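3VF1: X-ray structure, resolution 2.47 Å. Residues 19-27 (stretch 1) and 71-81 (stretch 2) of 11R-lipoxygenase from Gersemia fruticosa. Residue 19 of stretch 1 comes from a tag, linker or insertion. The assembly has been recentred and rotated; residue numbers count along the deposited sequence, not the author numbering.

Stretch 1 (19-27) HMKYKITVE
Stretch 2, residues 71-81: DTYDQSGVDVG

Residues 20-27 and 71-77 form neighbouring antiparallel strands, their N-to-C directions 154° apart and their axes 4.4 Å apart at closest approach. Each register pair sums to 97, from Met-20 with Gly-77 to Val-26 with Asp-71, and all strand residues but Gly-77, whose phi/psi is -173/-171, have ordinary extended angles. His-19, a tag residue with chi1 at -126°, lays one ring face over Gly-77 O, with CG 3.8 Å from that oxygen.

At Met-20 (chi1 t, chi2 p), N donates to Gly-77 O (3.3 Å) and O accepts from Gly-77 N (3.0 Å). Its SD lies 3.1 Å from Asp-79 OD2. Lys-21 (chi1 p) faces Ser-76 (t) in a non-hydrogen-bonded pair, CA to CA 4.5 Å, where Lys-21 CA makes a CA-H...O contact with Gln-75 O (3.3 Å).

Tyr-22 (m, chi2 -40°) donates from N to Gln-75 O (2.9 Å); the return bond, Gln-75 N to Tyr-22 O, is weak at 129° despite its 2.7 Å length. The phenol reaches past the strand end, where Tyr-22 OH donates to Val-78 O (3.1 Å) near the ring plane and lies 3.5 Å from Val-80 CG2. Lys-23, all t, shares the face of Lys-21 and lays its aliphatic chain along stretch 2, CE 3.6 Å from Thr-72 CG2.

Ile-24 (m, t) pairs with Tyr-73 (m, chi2 80°): Ile-24 N to Tyr-73 O is 2.8 Å and Tyr-73 N to Ile-24 O 2.7 Å, while Ile-24 CB lies 4.5 Å from Tyr-73 CB. Thr-25 and Thr-72, both m, bring their OG1 atoms to 3.5 Å. Val-26 (t) closes the ladder, N to Asp-71 O 2.9 Å and O from Asp-71 N 3.0 Å; its CG2 packs 4.2 Å from Tyr-73 CE1. Glu-27 makes no contact with stretch 2.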

# COMPACT_ATOMS: atom_id res chain seq x y z
N HIS A 19 47.44 -15.48 18.95
CA HIS A 19 46.17 -15.90 18.28
C HIS A 19 45.50 -14.71 17.61
O HIS A 19 46.13 -13.66 17.43
CB HIS A 19 45.22 -16.54 19.29
CG HIS A 19 44.75 -17.91 18.89
ND1 HIS A 19 45.19 -18.55 17.76
CD2 HIS A 19 43.87 -18.75 19.49
CE1 HIS A 19 44.60 -19.74 17.67
NE2 HIS A 19 43.80 -19.88 18.71
N MET A 20 44.24 -14.86 17.23
CA MET A 20 43.51 -13.81 16.54
C MET A 20 42.53 -13.10 17.47
O MET A 20 41.62 -13.73 18.02
CB MET A 20 42.74 -14.39 15.35
CG MET A 20 42.18 -13.34 14.41
SD MET A 20 43.46 -12.27 13.73
CE MET A 20 42.97 -10.69 14.40
N LYS A 21 42.72 -11.80 17.65
CA LYS A 21 41.82 -10.99 18.47
C LYS A 21 40.63 -10.48 17.67
O LYS A 21 40.78 -10.02 16.54
CB LYS A 21 42.59 -9.82 19.09
CG LYS A 21 43.16 -8.82 18.09
CD LYS A 21 42.24 -7.63 17.88
CE LYS A 21 42.85 -6.62 16.92
NZ LYS A 21 41.97 -5.45 16.69
N TYR A 22 39.44 -10.56 18.27
CA TYR A 22 38.21 -10.09 17.64
C TYR A 22 37.45 -9.16 18.57
O TYR A 22 37.10 -9.53 19.68
CB TYR A 22 37.30 -11.28 17.29
CG TYR A 22 37.84 -12.19 16.21
CD1 TYR A 22 38.48 -11.67 15.09
CD2 TYR A 22 37.69 -13.56 16.30
CE1 TYR A 22 38.96 -12.51 14.10
CE2 TYR A 22 38.17 -14.40 15.32
CZ TYR A 22 38.81 -13.87 14.22
OH TYR A 22 39.28 -14.70 13.24
N LYS A 23 37.20 -7.94 18.10
CA LYS A 23 36.38 -6.99 18.85
C LYS A 23 34.96 -6.95 18.28
O LYS A 23 34.69 -6.21 17.33
CB LYS A 23 37.00 -5.60 18.83
CG LYS A 23 36.21 -4.57 19.63
CD LYS A 23 36.96 -3.25 19.71
CE LYS A 23 36.21 -2.24 20.57
NZ LYS A 23 36.98 -0.98 20.76
N ILE A 24 34.07 -7.75 18.86
CA ILE A 24 32.71 -7.87 18.37
C ILE A 24 31.77 -6.90 19.07
O ILE A 24 31.61 -6.95 20.29
CB ILE A 24 32.19 -9.31 18.57
CG1 ILE A 24 33.14 -10.31 17.93
CG2 ILE A 24 30.78 -9.45 17.99
CD1 ILE A 24 32.82 -11.76 18.25
N THR A 25 31.16 -6.01 18.29
CA THR A 25 30.21 -5.04 18.83
C THR A 25 28.81 -5.32 18.30
O THR A 25 28.59 -5.39 17.09
CB THR A 25 30.60 -3.60 18.44
OG1 THR A 25 31.95 -3.34 18.84
CG2 THR A 25 29.67 -2.60 19.10
N VAL A 26 27.86 -5.49 19.22
CA VAL A 26 26.49 -5.80 18.85
C VAL A 26 25.57 -4.62 19.15
O VAL A 26 25.48 -4.17 20.29
CB VAL A 26 25.97 -7.04 19.60
CG1 VAL A 26 24.54 -7.36 19.18
CG2 VAL A 26 26.89 -8.23 19.35
N GLU A 27 24.88 -4.14 18.12
CA GLU A 27 23.89 -3.08 18.30
C GLU A 27 22.49 -3.68 18.31
O GLU A 27 22.05 -4.27 17.32
CB GLU A 27 24.00 -2.05 17.18
CG GLU A 27 25.35 -1.36 17.11
CD GLU A 27 25.35 -0.17 16.17
OE1 GLU A 27 24.29 0.13 15.59
OE2 GLU A 27 26.41 0.48 16.02
N ASP A 71 26.67 -3.36 22.95
CA ASP A 71 27.48 -4.24 23.79
C ASP A 71 28.74 -4.63 23.03
O ASP A 71 28.66 -5.21 21.95
CB ASP A 71 26.69 -5.49 24.18
CG ASP A 71 25.45 -5.17 24.99
OD1 ASP A 71 25.58 -4.96 26.22
OD2 ASP A 71 24.35 -5.13 24.40
N THR A 72 29.89 -4.31 23.60
CA THR A 72 31.17 -4.62 22.96
C THR A 72 31.85 -5.80 23.65
O THR A 72 31.87 -5.89 24.88
CB THR A 72 32.10 -3.40 22.98
OG1 THR A 72 31.54 -2.35 22.18
CG2 THR A 72 33.47 -3.76 22.43
N TYR A 73 32.41 -6.70 22.85
CA TYR A 73 33.05 -7.90 23.36
C TYR A 73 34.44 -8.07 22.77
O TYR A 73 34.62 -7.98 21.56
CB TYR A 73 32.21 -9.13 23.03
CG TYR A 73 30.78 -9.07 23.52
CD1 TYR A 73 29.81 -8.36 22.81
CD2 TYR A 73 30.39 -9.73 24.67
CE1 TYR A 73 28.50 -8.30 23.25
CE2 TYR A 73 29.08 -9.68 25.12
CZ TYR A 73 28.14 -8.96 24.40
OH TYR A 73 26.84 -8.91 24.84
N ASP A 74 35.42 -8.31 23.63
CA ASP A 74 36.77 -8.66 23.19
C ASP A 74 36.91 -10.17 23.18
O ASP A 74 36.48 -10.84 24.13
CB ASP A 74 37.82 -8.03 24.11
CG ASP A 74 37.84 -6.52 24.02
OD1 ASP A 74 37.64 -5.98 22.91
OD2 ASP A 74 38.07 -5.86 25.06
N GLN A 75 37.49 -10.72 22.12
CA GLN A 75 37.57 -12.17 21.97
C GLN A 75 38.87 -12.63 21.32
O GLN A 75 39.67 -11.82 20.85
CB GLN A 75 36.38 -12.67 21.14
CG GLN A 75 35.02 -12.40 21.75
CD GLN A 75 34.78 -13.19 23.02
OE1 GLN A 75 35.70 -13.77 23.59
NE2 GLN A 75 33.53 -13.23 23.46
N SER A 76 39.08 -13.94 21.31
CA SER A 76 40.26 -14.54 20.71
C SER A 76 39.96 -15.94 20.20
O SER A 76 39.31 -16.73 20.89
CB SER A 76 41.41 -14.58 21.72
OG SER A 76 42.55 -15.22 21.17
N GLY A 77 40.44 -16.26 19.00
CA GLY A 77 40.19 -17.57 18.41
C GLY A 77 40.95 -17.79 17.12
O GLY A 77 41.81 -16.99 16.74
N VAL A 78 40.63 -18.88 16.43
CA VAL A 78 41.27 -19.22 15.17
C VAL A 78 41.09 -18.11 14.14
O VAL A 78 39.97 -17.65 13.90
CB VAL A 78 40.70 -20.53 14.59
CG1 VAL A 78 41.17 -20.74 13.16
CG2 VAL A 78 41.09 -21.71 15.47
N ASP A 79 42.19 -17.67 13.54
CA ASP A 79 42.13 -16.62 12.52
C ASP A 79 41.41 -17.12 11.28
O ASP A 79 41.57 -18.28 10.88
CB ASP A 79 43.54 -16.15 12.16
CG ASP A 79 43.53 -14.97 11.21
OD1 ASP A 79 42.66 -14.91 10.32
OD2 ASP A 79 44.40 -14.08 11.35
N VAL A 80 40.62 -16.25 10.67
CA VAL A 80 39.83 -16.61 9.50
C VAL A 80 40.14 -15.73 8.29
O VAL A 80 39.77 -16.06 7.16
CB VAL A 80 38.32 -16.52 9.80
CG1 VAL A 80 37.97 -17.38 11.00
CG2 VAL A 80 37.91 -15.07 10.03
N GLY A 81 40.83 -14.61 8.52
CA GLY A 81 41.16 -13.68 7.46
C GLY A 81 40.09 -12.62 7.31
O GLY A 81 39.86 -11.83 8.23
O HOH W 1 23.80 -4.17 22.21